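Local coordinates for protein succinate-semialdehyde dehydrogenase (Streptococcus pyogenes MGAS1882, PDB 4OGD) that probably oxidises succinic semialdehyde to succinate as a member of the aldehyde dehydrogenase family, binding NADP+ as the cofactor in a Rossmann-type domain, at residues Met74-Leu77 and Gly83-Asp86; Trp131-Tyr136 and Arg255-Gly260; Ala67-Lys72 and Cys160-Gln165. One frame throughout, in Å; residues are numbered along the deposited sequence.

Interaction 1 (Met74-Leu77 and Gly83-Asp86)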
loop_
_atom_site.group_PDB
_atom_site.type_symbol
_atom_site.label_atom_id
_atom_site.label_comp_id
_atom_site.label_asym_id
_atom_site.label_seq_id
_atom_site.Cartn_x
_atom_site.Cartn_y
_atom_site.Cartn_z
ATOM N N MET A 74 5.692 17.099 -25.331
ATOM C CA MET A 74 6.824 16.248 -24.977
ATOM C C MET A 74 7.478 15.502 -26.133
ATOM O O MET A 74 8.397 14.710 -25.918
ATOM C CB MET A 74 6.451 15.310 -23.817
ATOM C CG MET A 74 5.157 14.529 -23.999
ATOM S SD MET A 74 5.265 13.254 -25.253
ATOM C CE MET A 74 6.569 12.229 -24.551
ATOM N N GLY A 75 7.012 15.756 -27.355
ATOM C CA GLY A 75 7.726 15.328 -28.548
ATOM C C GLY A 75 7.370 14.009 -29.202
ATOM O O GLY A 75 7.913 13.705 -30.266
ATOM N N LYS A 76 6.499 13.209 -28.590
ATOM C CA LYS A 76 6.270 11.867 -29.118
ATOM C C LYS A 76 5.600 11.902 -30.475
ATOM O O LYS A 76 4.904 12.864 -30.805
ATOM C CB LYS A 76 5.473 10.979 -28.156
ATOM C CG LYS A 76 4.012 11.354 -27.960
ATOM C CD LYS A 76 3.288 10.252 -27.176
ATOM C CE LYS A 76 3.892 10.029 -25.784
ATOM N NZ LYS A 76 3.381 8.773 -25.131
ATOM N N LEU A 77 5.823 10.850 -31.255
ATOM C CA LEU A 77 5.185 10.711 -32.560
ATOM C C LEU A 77 3.680 10.936 -32.428
ATOM O O LEU A 77 3.049 10.452 -31.488
ATOM C CB LEU A 77 5.446 9.318 -33.123
ATOM C CG LEU A 77 6.899 8.918 -33.361
ATOM C CD1 LEU A 77 6.949 7.530 -33.982
ATOM C CD2 LEU A 77 7.622 9.943 -34.221
ATOM N N GLY A 83 -2.575 6.675 -30.485
ATOM C CA GLY A 83 -2.746 5.403 -29.810
ATOM C C GLY A 83 -2.941 5.591 -28.317
ATOM O O GLY A 83 -3.724 4.872 -27.693
ATOM N N GLU A 84 -2.228 6.553 -27.734
ATOM C CA GLU A 84 -2.387 6.812 -26.303
ATOM C C GLU A 84 -3.806 7.283 -25.999
ATOM O O GLU A 84 -4.415 6.855 -25.014
ATOM C CB GLU A 84 -1.368 7.830 -25.791
ATOM C CG GLU A 84 -1.476 8.077 -24.284
ATOM C CD GLU A 84 -0.319 8.874 -23.719
ATOM O OE1 GLU A 84 0.716 9.028 -24.408
ATOM O OE2 GLU A 84 -0.447 9.350 -22.571
ATOM N N VAL A 85 -4.334 8.167 -26.839
ATOM C CA VAL A 85 -5.730 8.573 -26.691
ATOM C C VAL A 85 -6.649 7.365 -26.766
ATOM O O VAL A 85 -7.544 7.215 -25.931
ATOM C CB VAL A 85 -6.164 9.588 -27.755
ATOM C CG1 VAL A 85 -7.668 9.836 -27.644
ATOM C CG2 VAL A 85 -5.398 10.880 -27.584
ATOM N N ASP A 86 -6.425 6.505 -27.760
ATOM C CA ASP A 86 -7.253 5.313 -27.945
ATOM C C ASP A 86 -7.318 4.460 -26.678
ATOM O O ASP A 86 -8.392 3.987 -26.289
ATOM C CB ASP A 86 -6.740 4.451 -29.105
ATOM C CG ASP A 86 -6.926 5.104 -30.464
ATOM O OD1 ASP A 86 -7.675 6.099 -30.574
ATOM O OD2 ASP A 86 -6.309 4.606 -31.439
#

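Interaction 2 (Trp131-Tyr136 and Arg255-Gly260)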
loop_
_atom_site.group_PDB
_atom_site.type_symbol
_atom_site.label_atom_id
_atom_site.label_comp_id
_atom_site.label_asym_id
_atom_site.label_seq_id
_atom_site.Cartn_x
_atom_site.Cartn_y
_atom_site.Cartn_z
ATOM N N TRP A 131 5.810 12.925 -17.735
ATOM C CA TRP A 131 5.663 13.387 -19.119
ATOM C C TRP A 131 5.645 12.306 -20.197
ATOM O O TRP A 131 5.255 12.582 -21.338
ATOM C CB TRP A 131 6.766 14.402 -19.454
ATOM C CG TRP A 131 8.136 13.891 -19.123
ATOM C CD1 TRP A 131 8.863 14.172 -18.006
ATOM C CD2 TRP A 131 8.933 12.990 -19.906
ATOM N NE1 TRP A 131 10.067 13.505 -18.042
ATOM C CE2 TRP A 131 10.134 12.776 -19.201
ATOM C CE3 TRP A 131 8.751 12.349 -21.139
ATOM C CZ2 TRP A 131 11.144 11.943 -19.686
ATOM C CZ3 TRP A 131 9.747 11.519 -21.613
ATOM C CH2 TRP A 131 10.930 11.321 -20.889
ATOM N N ASN A 132 6.072 11.084 -19.891
ATOM C CA ASN A 132 6.250 10.138 -20.995
ATOM C C ASN A 132 4.956 9.603 -21.620
ATOM O O ASN A 132 4.918 9.309 -22.816
ATOM C CB ASN A 132 7.273 9.031 -20.675
ATOM C CG ASN A 132 6.820 8.108 -19.572
ATOM O OD1 ASN A 132 5.973 8.462 -18.750
ATOM N ND2 ASN A 132 7.385 6.899 -19.554
ATOM N N PHE A 133 3.902 9.505 -20.807
ATOM C CA PHE A 133 2.560 9.184 -21.291
ATOM C C PHE A 133 1.600 10.128 -20.566
ATOM O O PHE A 133 0.941 9.744 -19.597
ATOM C CB PHE A 133 2.198 7.712 -21.027
ATOM C CG PHE A 133 3.043 6.727 -21.787
ATOM C CD1 PHE A 133 2.636 6.245 -23.025
ATOM C CD2 PHE A 133 4.253 6.280 -21.258
ATOM C CE1 PHE A 133 3.425 5.331 -23.730
ATOM C CE2 PHE A 133 5.041 5.367 -21.949
ATOM C CZ PHE A 133 4.627 4.896 -23.188
ATOM N N PRO A 134 1.532 11.384 -21.031
ATOM C CA PRO A 134 0.876 12.477 -20.297
ATOM C C PRO A 134 -0.615 12.248 -20.040
ATOM O O PRO A 134 -1.142 12.768 -19.060
ATOM C CB PRO A 134 1.059 13.690 -21.218
ATOM C CG PRO A 134 2.174 13.332 -22.129
ATOM C CD PRO A 134 2.075 11.840 -22.323
ATOM N N TYR A 135 -1.281 11.496 -20.908
ATOM C CA TYR A 135 -2.707 11.228 -20.721
ATOM C C TYR A 135 -2.979 9.872 -20.078
ATOM O O TYR A 135 -3.765 9.779 -19.128
ATOM C CB TYR A 135 -3.479 11.389 -22.047
ATOM C CG TYR A 135 -4.186 12.721 -22.114
ATOM C CD1 TYR A 135 -3.480 13.900 -21.977
ATOM C CD2 TYR A 135 -5.571 12.799 -22.279
ATOM C CE1 TYR A 135 -4.114 15.124 -22.006
ATOM C CE2 TYR A 135 -6.220 14.031 -22.314
ATOM C CZ TYR A 135 -5.480 15.188 -22.171
ATOM O OH TYR A 135 -6.101 16.424 -22.191
ATOM N N TYR A 136 -2.348 8.831 -20.610
ATOM C CA TYR A 136 -2.514 7.468 -20.116
ATOM C C TYR A 136 -2.193 7.344 -18.635
ATOM O O TYR A 136 -2.935 6.687 -17.905
ATOM C CB TYR A 136 -1.678 6.513 -20.977
ATOM C CG TYR A 136 -1.372 5.147 -20.398
ATOM C CD1 TYR A 136 -2.330 4.131 -20.384
ATOM C CD2 TYR A 136 -0.105 4.856 -19.929
ATOM C CE1 TYR A 136 -2.026 2.861 -19.883
ATOM C CE2 TYR A 136 0.202 3.606 -19.425
ATOM C CZ TYR A 136 -0.756 2.614 -19.407
ATOM O OH TYR A 136 -0.436 1.370 -18.899
ATOM N N ARG A 255 12.205 -1.547 -28.198
ATOM C CA ARG A 255 13.182 -0.617 -27.630
ATOM C C ARG A 255 13.026 0.834 -28.084
ATOM O O ARG A 255 13.429 1.752 -27.368
ATOM C CB ARG A 255 14.624 -1.094 -27.868
ATOM C CG ARG A 255 15.679 -0.305 -27.071
ATOM C CD ARG A 255 15.315 -0.225 -25.586
ATOM N NE ARG A 255 16.371 0.405 -24.799
ATOM C CZ ARG A 255 16.185 1.409 -23.948
ATOM N NH1 ARG A 255 14.969 1.907 -23.754
ATOM N NH2 ARG A 255 17.220 1.917 -23.283
ATOM N N LEU A 256 12.437 1.047 -29.262
ATOM C CA LEU A 256 12.404 2.380 -29.857
ATOM C C LEU A 256 11.049 3.097 -29.831
ATOM O O LEU A 256 10.969 4.275 -30.163
ATOM C CB LEU A 256 12.964 2.345 -31.285
ATOM C CG LEU A 256 14.409 1.851 -31.388
ATOM C CD1 LEU A 256 14.853 1.874 -32.829
ATOM C CD2 LEU A 256 15.329 2.726 -30.561
ATOM N N TYR A 257 9.997 2.398 -29.429
ATOM C CA TYR A 257 8.709 3.054 -29.216
ATOM C C TYR A 257 8.886 4.157 -28.176
ATOM O O TYR A 257 9.562 3.957 -27.154
ATOM C CB TYR A 257 7.682 2.025 -28.751
ATOM C CG TYR A 257 6.353 2.598 -28.338
ATOM C CD1 TYR A 257 6.116 2.947 -27.014
ATOM C CD2 TYR A 257 5.326 2.756 -29.259
ATOM C CE1 TYR A 257 4.915 3.459 -26.618
ATOM C CE2 TYR A 257 4.097 3.272 -28.863
ATOM C CZ TYR A 257 3.908 3.622 -27.539
ATOM O OH TYR A 257 2.714 4.146 -27.102
ATOM N N ASN A 258 8.301 5.321 -28.448
ATOM C CA ASN A 258 8.434 6.503 -27.590
ATOM C C ASN A 258 9.899 6.878 -27.367
ATOM O O ASN A 258 10.274 7.371 -26.301
ATOM C CB ASN A 258 7.686 6.313 -26.256
ATOM C CG ASN A 258 7.235 7.633 -25.632
ATOM O OD1 ASN A 258 7.091 8.654 -26.311
ATOM N ND2 ASN A 258 6.984 7.608 -24.324
ATOM N N ALA A 259 10.715 6.613 -28.392
ATOM C CA ALA A 259 12.162 6.830 -28.364
ATOM C C ALA A 259 12.842 6.175 -27.166
ATOM O O ALA A 259 13.867 6.656 -26.680
ATOM C CB ALA A 259 12.499 8.342 -28.439
ATOM N N GLY A 260 12.268 5.073 -26.696
ATOM C CA GLY A 260 12.851 4.322 -25.595
ATOM C C GLY A 260 12.521 4.876 -24.224
ATOM O O GLY A 260 12.978 4.340 -23.214
#

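Interaction 3 (Ala67-Lys72 and Cys160-Gln165)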
loop_
_atom_site.group_PDB
_atom_site.type_symbol
_atom_site.label_atom_id
_atom_site.label_comp_id
_atom_site.label_asym_id
_atom_site.label_seq_id
_atom_site.Cartn_x
_atom_site.Cartn_y
_atom_site.Cartn_z
ATOM N N ALA A 67 -4.062 14.262 -29.159
ATOM C CA ALA A 67 -2.809 13.683 -29.633
ATOM C C ALA A 67 -1.786 14.775 -29.916
ATOM O O ALA A 67 -0.628 14.667 -29.505
ATOM C CB ALA A 67 -3.044 12.843 -30.874
ATOM N N GLU A 68 -2.202 15.826 -30.619
ATOM C CA GLU A 68 -1.259 16.898 -30.939
ATOM C C GLU A 68 -0.767 17.652 -29.694
ATOM O O GLU A 68 0.389 18.085 -29.638
ATOM C CB GLU A 68 -1.851 17.878 -31.965
ATOM C CG GLU A 68 -0.878 19.003 -32.314
ATOM C CD GLU A 68 -1.308 19.842 -33.501
ATOM O OE1 GLU A 68 -2.361 19.547 -34.112
ATOM O OE2 GLU A 68 -0.575 20.804 -33.819
ATOM N N ILE A 69 -1.642 17.818 -28.706
ATOM C CA ILE A 69 -1.259 18.467 -27.455
ATOM C C ILE A 69 -0.097 17.707 -26.819
ATOM O O ILE A 69 0.874 18.306 -26.345
ATOM C CB ILE A 69 -2.449 18.539 -26.483
ATOM C CG1 ILE A 69 -3.395 19.663 -26.913
ATOM C CG2 ILE A 69 -1.973 18.771 -25.051
ATOM C CD1 ILE A 69 -4.692 19.703 -26.135
ATOM N N MET A 70 -0.176 16.383 -26.848
ATOM C CA MET A 70 0.895 15.574 -26.271
ATOM C C MET A 70 2.198 15.666 -27.076
ATOM O O MET A 70 3.281 15.816 -26.505
ATOM C CB MET A 70 0.448 14.128 -26.113
ATOM C CG MET A 70 -0.626 13.960 -25.071
ATOM S SD MET A 70 -0.942 12.219 -24.737
ATOM C CE MET A 70 -2.349 11.909 -25.798
ATOM N N THR A 71 2.088 15.596 -28.398
ATOM C CA THR A 71 3.259 15.745 -29.266
ATOM C C THR A 71 3.943 17.103 -29.071
ATOM O O THR A 71 5.172 17.186 -28.944
ATOM C CB THR A 71 2.866 15.576 -30.742
ATOM O OG1 THR A 71 2.414 14.233 -30.968
ATOM C CG2 THR A 71 4.063 15.885 -31.655
ATOM N N LYS A 72 3.150 18.170 -29.044
ATOM C CA LYS A 72 3.713 19.503 -28.854
ATOM C C LYS A 72 4.327 19.725 -27.465
ATOM O O LYS A 72 5.261 20.511 -27.326
ATOM C CB LYS A 72 2.688 20.593 -29.216
ATOM C CG LYS A 72 2.270 20.581 -30.702
ATOM C CD LYS A 72 3.432 20.953 -31.627
ATOM C CE LYS A 72 3.120 20.678 -33.104
ATOM N NZ LYS A 72 2.036 21.559 -33.652
ATOM N N CYS A 160 4.842 19.124 -19.430
ATOM C CA CYS A 160 3.570 18.878 -20.120
ATOM C C CYS A 160 2.376 19.617 -19.495
ATOM O O CYS A 160 1.355 19.015 -19.157
ATOM C CB CYS A 160 3.302 17.378 -20.332
ATOM S SG CYS A 160 3.229 16.362 -18.857
ATOM N N PRO A 161 2.493 20.943 -19.363
ATOM C CA PRO A 161 1.417 21.680 -18.702
ATOM C C PRO A 161 0.153 21.802 -19.551
ATOM O O PRO A 161 -0.922 21.896 -18.975
ATOM C CB PRO A 161 2.042 23.055 -18.456
ATOM C CG PRO A 161 3.047 23.206 -19.559
ATOM C CD PRO A 161 3.567 21.833 -19.847
ATOM N N ARG A 162 0.262 21.805 -20.877
ATOM C CA ARG A 162 -0.953 21.854 -21.694
ATOM C C ARG A 162 -1.716 20.532 -21.617
ATOM O O ARG A 162 -2.946 20.523 -21.551
ATOM C CB ARG A 162 -0.642 22.221 -23.149
ATOM C CG ARG A 162 -1.878 22.320 -24.036
ATOM C CD ARG A 162 -2.880 23.377 -23.587
ATOM N NE ARG A 162 -4.025 23.354 -24.493
ATOM C CZ ARG A 162 -5.298 23.351 -24.115
ATOM N NH1 ARG A 162 -5.625 23.410 -22.832
ATOM N NH2 ARG A 162 -6.253 23.304 -25.036
ATOM N N SER A 163 -0.985 19.421 -21.594
ATOM C CA SER A 163 -1.614 18.114 -21.401
ATOM C C SER A 163 -2.391 18.116 -20.087
ATOM O O SER A 163 -3.551 17.701 -20.035
ATOM C CB SER A 163 -0.564 16.995 -21.401
ATOM O OG SER A 163 0.159 16.945 -22.631
ATOM N N ALA A 164 -1.755 18.618 -19.029
ATOM C CA ALA A 164 -2.347 18.603 -17.698
ATOM C C ALA A 164 -3.566 19.499 -17.629
ATOM O O ALA A 164 -4.603 19.123 -17.085
ATOM C CB ALA A 164 -1.321 19.051 -16.668
ATOM N N GLN A 165 -3.430 20.707 -18.162
ATOM C CA GLN A 165 -4.531 21.658 -18.139
ATOM C C GLN A 165 -5.719 21.161 -18.963
ATOM O O GLN A 165 -6.870 21.244 -18.527
ATOM C CB GLN A 165 -4.049 22.999 -18.684
ATOM C CG GLN A 165 -5.165 24.002 -18.918
ATOM C CD GLN A 165 -4.680 25.233 -19.653
ATOM O OE1 GLN A 165 -4.350 25.177 -20.845
ATOM N NE2 GLN A 165 -4.624 26.356 -18.943
#

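Interaction 1 (Met74-Leu77 and Gly83-Asp86)
Lys76 and Glu84 meet as a buried salt bridge, NZ lying 2.8 Å from OE1. The two side chains cross at about a right angle, and the ammonium group meets OE1 nearly along its C-O axis. The methylene next to the ammonium touches the same oxygen, Lys76 CE lying 3.6 Å from Glu84 OE1. Each chain is shaped for its reach. The lysine CG is wedged between its backbone N and carbonyl carbon (chi1 69°), and a second bend at chi3 swings NZ across to the carboxylate, whereas Glu84 is stretched out straight from its helix, with CG opposite the backbone N (chi1 -178°). Long, charged residues suit this place because the backbones are far apart, the CA atoms of Lys76 and Glu84 being 10.4 Å from each other. Buried charges need several partners, and both have them. Lys76 NZ also donates to Asn132 O, while Glu84 OE2 accepts from the backbone N atoms of Tyr135 and Tyr136, at the start of helix 136-148, where the helix dipole probably favours a negative charge. Phe133 packs on both side chains. At the turn itself Gly75 takes a positive phi of 94°, a conformation that glycine adopts easily, and Lys76 N makes a weak hydrogen bond of 3.6 Å to Met74 SD. The other side of the 83-86 turn is looser: Gly83 and Asp86 are partly exposed, and Asp86 takes no part and forms a salt bridge with Arg63 through OD1. The contact thus spans the bend between helix 63-74, which ends at Met74, and helix 78-103, for which Leu77 is the N-cap residue, with the loop preceding helix 136-148 laid against the bridge.

Interaction 2 (Trp131-Tyr136 and Arg255-Gly260)
Asn258 donates from ND2 to Asn132 O over 3.1 Å, but the bond is bent (N-H...O 142°), with the donor above the carbonyl plane and the acceptor tilted out of the Asn258 amide plane. The same nitrogen lies 3.7 Å above one face of the Phe133 ring, offset toward its rim. Asn258 sits in a turn with positive phi, which asparagine tolerates well, and with CG opposite its backbone N (chi1 -153°) the amide is directed at the 131-136 loop. Phe133 CG instead lies beside its own backbone N (chi1 -65°), which brings the far end of its ring up to Tyr257. There the two rings meet edge to edge, Phe133 CZ being 3.7 Å from Tyr257 CE1, and the phenol OH borders Phe133 CE1 at 3.6 Å. Asn132 directs its own ND2 to Gln261. Trp131-Asn132-Phe133-Pro134 is part of the Pro-Trp-Asn-Phe-Pro signature of aldehyde dehydrogenases, and 255-260 leads toward the segment that in relatives carries the nucleophilic cysteine. The arrangement is therefore typical of this family's active-site region, where the signature asparagine in relatives helps form the oxyanion hole.

Interaction 3 (Ala67-Lys72 and Cys160-Gln165)
Ile69 projects from helix 63-74 onto the first turn of helix 161-173 and packs between the two backbones. Its CB splits into two branches. The CG2 methyl, opposite the backbone N, makes the closest approach: it is 3.7 Å from Ser163 N and equally close to Arg162 CG, and it also borders Ser163 OG. The other branch, CG1, passes Arg162 CG more loosely at 4.2 Å. At its tip, CD1 lies over one face of the Arg162 guanidinium, 4.1 Å from NE. A beta-branched isoleucine suits this place because one methyl can press on the Ser163 backbone while the longer arm lies on the arginine. The helix segments run nearly antiparallel, 149° between their directions with axes 8.8 Å apart. Helix 161-173 belongs to the Rossmann-like part of the fold, where it forms the beta-alpha-beta crossover from strand 152-155 to the parallel strand 181-183; helix 63-74 packs against it. Ser163 is small enough for the close approach, Met70 CG lying 3.9 Å from its OG, and that hydroxyl is hydrogen-bonded to Asp73 of helix 63-74. Arg162, bent at chi2 (60°), crosses Ile69 at a slant with its CG against the CG2 methyl, while NH1 forms a salt bridge with Glu169 and a weak bond to Gln165 OE1. Away from the interface, Lys72 NZ pairs with Glu68 OE2, one turn back on the same helix.

Interactions 1 and 2 are buried and adjoin each other, with centres about 7 Å apart, and both lean on loop 131-136: its Asn132 O receives Lys76 NZ as well as the asparagine amide of interaction 2. Interaction 3 lies farther out and is partly buried. It shares helix 63-74 with interaction 1, and Thr71 OG1 joins the two by a hydrogen bond to Lys76 O. Chemistry follows place. Inside, charge, amide and ring edge are combined next to the signature loop; farther out, aliphatic carbon packs between two helices, Arg162 and Lys72 have acidic partners within their own helices, and Ser163 reaches Asp73 across to helix 63-74. Pro134 and Tyr135 touch Ser163, tying interaction 2 to interaction 3.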